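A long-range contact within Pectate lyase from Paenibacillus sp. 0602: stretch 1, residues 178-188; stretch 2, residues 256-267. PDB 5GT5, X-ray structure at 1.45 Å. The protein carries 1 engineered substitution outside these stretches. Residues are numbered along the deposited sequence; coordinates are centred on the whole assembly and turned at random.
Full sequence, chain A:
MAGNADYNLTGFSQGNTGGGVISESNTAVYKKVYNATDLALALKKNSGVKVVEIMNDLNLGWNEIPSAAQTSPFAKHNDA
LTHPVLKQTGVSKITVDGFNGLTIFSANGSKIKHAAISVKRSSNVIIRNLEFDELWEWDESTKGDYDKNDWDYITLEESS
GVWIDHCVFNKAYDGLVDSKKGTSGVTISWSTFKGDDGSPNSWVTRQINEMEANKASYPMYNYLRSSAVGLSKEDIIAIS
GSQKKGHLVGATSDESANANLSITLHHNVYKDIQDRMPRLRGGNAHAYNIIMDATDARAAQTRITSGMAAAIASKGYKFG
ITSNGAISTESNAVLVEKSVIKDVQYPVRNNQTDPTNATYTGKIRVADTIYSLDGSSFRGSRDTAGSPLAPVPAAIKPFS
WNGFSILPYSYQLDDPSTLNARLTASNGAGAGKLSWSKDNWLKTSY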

# COMPACT_ATOMS: atom_id res chain seq x y z
N ASP A 178 -7.42 -17.08 0.65
CA ASP A 178 -8.49 -16.18 0.23
C ASP A 178 -8.07 -14.76 0.49
O ASP A 178 -7.32 -14.47 1.44
N SER A 179 -8.54 -13.86 -0.35
CA SER A 179 -8.16 -12.46 -0.24
C SER A 179 -9.43 -11.64 -0.31
O SER A 179 -10.19 -11.76 -1.28
N LYS A 180 -9.67 -10.80 0.69
CA LYS A 180 -10.97 -10.18 0.90
C LYS A 180 -10.85 -8.71 1.33
O LYS A 180 -9.77 -8.22 1.73
N LYS A 181 -11.99 -8.04 1.30
CA LYS A 181 -12.12 -6.70 1.85
C LYS A 181 -11.05 -5.76 1.29
O LYS A 181 -10.35 -5.06 2.04
N GLY A 182 -10.93 -5.76 -0.03
CA GLY A 182 -10.09 -4.79 -0.71
C GLY A 182 -8.60 -5.04 -0.60
O GLY A 182 -7.82 -4.16 -0.95
N THR A 183 -8.20 -6.20 -0.12
CA THR A 183 -6.77 -6.51 -0.04
C THR A 183 -6.10 -6.42 -1.41
O THR A 183 -6.56 -6.99 -2.40
N SER A 184 -5.01 -5.67 -1.49
CA SER A 184 -4.24 -5.48 -2.72
C SER A 184 -2.77 -5.84 -2.53
O SER A 184 -2.28 -6.00 -1.40
N GLY A 185 -2.06 -6.02 -3.63
CA GLY A 185 -0.63 -6.24 -3.59
C GLY A 185 -0.24 -7.64 -3.14
O GLY A 185 0.71 -7.80 -2.37
N VAL A 186 -0.95 -8.66 -3.61
CA VAL A 186 -0.69 -10.02 -3.19
C VAL A 186 0.04 -10.77 -4.30
O VAL A 186 -0.35 -10.69 -5.46
N THR A 187 1.12 -11.47 -3.93
CA THR A 187 1.76 -12.44 -4.82
C THR A 187 1.83 -13.76 -4.12
O THR A 187 2.29 -13.84 -2.98
N ILE A 188 1.37 -14.80 -4.81
CA ILE A 188 1.58 -16.16 -4.34
C ILE A 188 2.42 -16.93 -5.35
O ILE A 188 2.01 -17.10 -6.51
N SER A 256 -17.94 -2.60 -3.70
CA SER A 256 -17.04 -1.69 -4.39
C SER A 256 -15.56 -1.92 -4.06
O SER A 256 -14.68 -1.68 -4.92
N ALA A 257 -15.27 -2.39 -2.86
CA ALA A 257 -13.88 -2.71 -2.51
C ALA A 257 -13.27 -3.83 -3.36
O ALA A 257 -12.06 -3.97 -3.41
N ASN A 258 -14.10 -4.63 -4.02
CA ASN A 258 -13.56 -5.70 -4.85
C ASN A 258 -12.74 -5.13 -6.00
O ASN A 258 -11.83 -5.80 -6.51
N ALA A 259 -13.05 -3.89 -6.40
CA ALA A 259 -12.30 -3.30 -7.51
C ALA A 259 -10.84 -3.11 -7.15
O ALA A 259 -9.97 -3.04 -8.04
N ASN A 260 -10.55 -3.10 -5.85
CA ASN A 260 -9.18 -2.88 -5.39
C ASN A 260 -8.34 -4.14 -5.24
O ASN A 260 -7.13 -4.06 -4.97
N LEU A 261 -8.99 -5.30 -5.35
CA LEU A 261 -8.26 -6.55 -5.21
C LEU A 261 -7.23 -6.71 -6.30
O LEU A 261 -7.56 -6.51 -7.48
N SER A 262 -6.01 -7.07 -5.93
CA SER A 262 -5.01 -7.44 -6.92
C SER A 262 -4.21 -8.62 -6.40
O SER A 262 -3.85 -8.71 -5.20
N ILE A 263 -3.97 -9.56 -7.32
CA ILE A 263 -3.23 -10.77 -6.99
C ILE A 263 -2.46 -11.32 -8.19
O ILE A 263 -2.96 -11.32 -9.31
N THR A 264 -1.23 -11.76 -7.93
CA THR A 264 -0.41 -12.48 -8.89
C THR A 264 -0.18 -13.87 -8.38
O THR A 264 0.23 -14.05 -7.22
N LEU A 265 -0.40 -14.87 -9.24
CA LEU A 265 -0.07 -16.28 -8.96
C LEU A 265 0.98 -16.73 -9.97
O LEU A 265 0.78 -16.56 -11.17
N HIS A 266 2.09 -17.32 -9.53
CA HIS A 266 3.06 -17.80 -10.52
C HIS A 266 3.94 -18.91 -10.00
O HIS A 266 4.27 -18.95 -8.80
N HIS A 267 4.31 -19.82 -10.91
CA HIS A 267 5.14 -20.98 -10.54
C HIS A 267 4.51 -21.76 -9.38
O HIS A 267 5.18 -22.26 -8.49

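What forms the apolar centre of the contact? The strands 184-188 and 262-266 run parallel, with V186 paired to I263, T187 to T264 and I188 to L265, so V186, I188, I263 and L265 send their side chains to the same face of the sheet. I263, with chi1 and chi2 both t, extends its CD1 to 3.9 Å from V186 CG1 and 4.1 Å from I188 CD1, touching two residues of the neighbouring strand. V186 is t; I188 and L265 share the m, t rotamer, and L265 CD2 comes back to 3.9 Å from I188 CB. Beneath these side chains the backbone holds the register: T264 N donates to V186 O at 2.8 Å, I188 N to T264 O at 2.8 Å, and H266 N to I188 O at 3.0 Å.

What lies on the other face? T187 and T264, both m, stand side by side there, with T187 OG1 3.8 Å from T264 CB. Each hydroxyl finds its hydrogen bond elsewhere in the structure, so the contact between them is simple packing. Farther along, T187 CG2 meets the H266 ring obliquely, 4.1 Å from H266 CD2. H266 is p, and its ND1 shares a 2.8 Å hydrogen bond with H267 ND1.

How does the packing continue past the start of the paired strands? L261 (m, t) leaves its backbone sideways, but its end bends toward stretch 1: L261 CD2 lies 3.8 Å from S179 O and 3.9 Å from G182 N, against the turn from K180 to T183. That type I' turn is braced by T183 OG1, in the m rotamer, donating to K180 O at 2.8 Å. A257 points its methyl toward the turn. G182 packs closely here, its CA 3.4 Å from A257 O; its positive phi suits glycine, and an ideal CB would sit only 3.5 Å from A257 CB.

Where does the contact turn polar? S262, p, accepts a nearly straight hydrogen bond at its OG from G185 N, 2.9 Å away, while V186 N makes a weak one to S262 O at 3.3 Å. Water 1 ties this region to S179, whose t rotamer lets S179 OG donate to the water oxygen at 2.7 Å; that water donates to T183 O at 2.8 Å and S262 O at 2.9 Å. Water 2 bridges the turn to the 3-10 segment, accepting from G182 N at 2.8 Å and donating to N258 OD1 at 2.7 Å. N258 (m) starts away from stretch 1, yet its end comes nearer, which lets the water span the gap.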

# COMPACT_ATOMS: atom_id res chain seq x y z
CB ASP A 178 -9.76 -16.47 1.00
CG ASP A 178 -10.35 -17.83 0.68
OD1 ASP A 178 -10.02 -18.43 -0.36
OD2 ASP A 178 -11.19 -18.31 1.49
CB SER A 179 -7.18 -12.11 -1.35
OG SER A 179 -6.66 -10.81 -1.13
CB LYS A 180 -11.71 -10.94 2.03
CG LYS A 180 -11.97 -12.43 1.80
CD LYS A 180 -12.73 -12.96 3.01
CE LYS A 180 -13.04 -14.44 2.88
NZ LYS A 180 -13.80 -14.91 4.08
CB LYS A 181 -12.14 -6.75 3.36
CG LYS A 181 -13.35 -7.55 3.87
CD LYS A 181 -13.41 -7.58 5.39
CE LYS A 181 -13.91 -6.25 5.96
NZ LYS A 181 -13.91 -6.25 7.46
CB THR A 183 -6.53 -7.91 0.54
OG1 THR A 183 -6.96 -7.91 1.91
CG2 THR A 183 -5.06 -8.30 0.48
CB SER A 184 -4.34 -4.03 -3.22
OG SER A 184 -3.83 -3.15 -2.24
CB VAL A 186 -2.01 -10.75 -2.87
CG1 VAL A 186 -1.75 -12.20 -2.41
CG2 VAL A 186 -2.83 -9.95 -1.87
CB THR A 187 3.17 -12.01 -5.24
OG1 THR A 187 3.07 -10.83 -6.05
CG2 THR A 187 3.86 -13.13 -6.06
CB ILE A 188 0.23 -16.91 -4.09
CG1 ILE A 188 -0.73 -16.09 -3.20
CG2 ILE A 188 0.52 -18.28 -3.49
CD1 ILE A 188 -2.09 -16.77 -2.88
CB SER A 256 -17.47 -0.23 -4.14
OG SER A 256 -17.24 0.14 -2.78
CB ALA A 257 -13.77 -3.03 -1.03
CB ASN A 258 -14.68 -6.57 -5.42
CG ASN A 258 -15.42 -7.37 -4.35
OD1 ASN A 258 -14.89 -7.63 -3.28
ND2 ASN A 258 -16.62 -7.85 -4.69
CB ALA A 259 -12.91 -1.96 -7.90
CB ASN A 260 -9.18 -2.12 -4.07
CG ASN A 260 -9.91 -0.80 -4.19
OD1 ASN A 260 -10.89 -0.57 -3.49
ND2 ASN A 260 -9.47 0.04 -5.12
CB LEU A 261 -9.22 -7.74 -5.22
CG LEU A 261 -10.27 -7.77 -4.12
CD1 LEU A 261 -11.47 -8.62 -4.55
CD2 LEU A 261 -9.69 -8.26 -2.78
CB SER A 262 -4.12 -6.27 -7.33
OG SER A 262 -3.31 -5.79 -6.24
CB ILE A 263 -4.18 -11.83 -6.38
CG1 ILE A 263 -3.37 -13.01 -5.84
CG2 ILE A 263 -5.23 -12.35 -7.37
CD1 ILE A 263 -4.19 -13.91 -4.89
CB THR A 264 0.97 -11.80 -9.05
OG1 THR A 264 0.78 -10.43 -9.39
CG2 THR A 264 1.82 -12.50 -10.11
CB LEU A 265 -1.31 -17.17 -9.16
CG LEU A 265 -2.59 -16.72 -8.44
CD1 LEU A 265 -3.75 -17.62 -8.82
CD2 LEU A 265 -2.40 -16.70 -6.92
CB HIS A 266 3.87 -16.66 -11.17
CG HIS A 266 4.97 -16.12 -10.33
ND1 HIS A 266 6.25 -16.67 -10.34
CD2 HIS A 266 5.03 -15.07 -9.48
CE1 HIS A 266 7.02 -15.99 -9.52
NE2 HIS A 266 6.30 -15.00 -8.98
CB HIS A 267 6.61 -20.55 -10.26
CG HIS A 267 7.31 -20.06 -11.48
ND1 HIS A 267 7.24 -18.75 -11.92
CD2 HIS A 267 8.03 -20.72 -12.44
CE1 HIS A 267 7.87 -18.63 -13.07
NE2 HIS A 267 8.38 -19.81 -13.39
O HOH W 1 -6.02 -9.53 -3.42
O HOH W 2 -12.90 -7.00 -1.51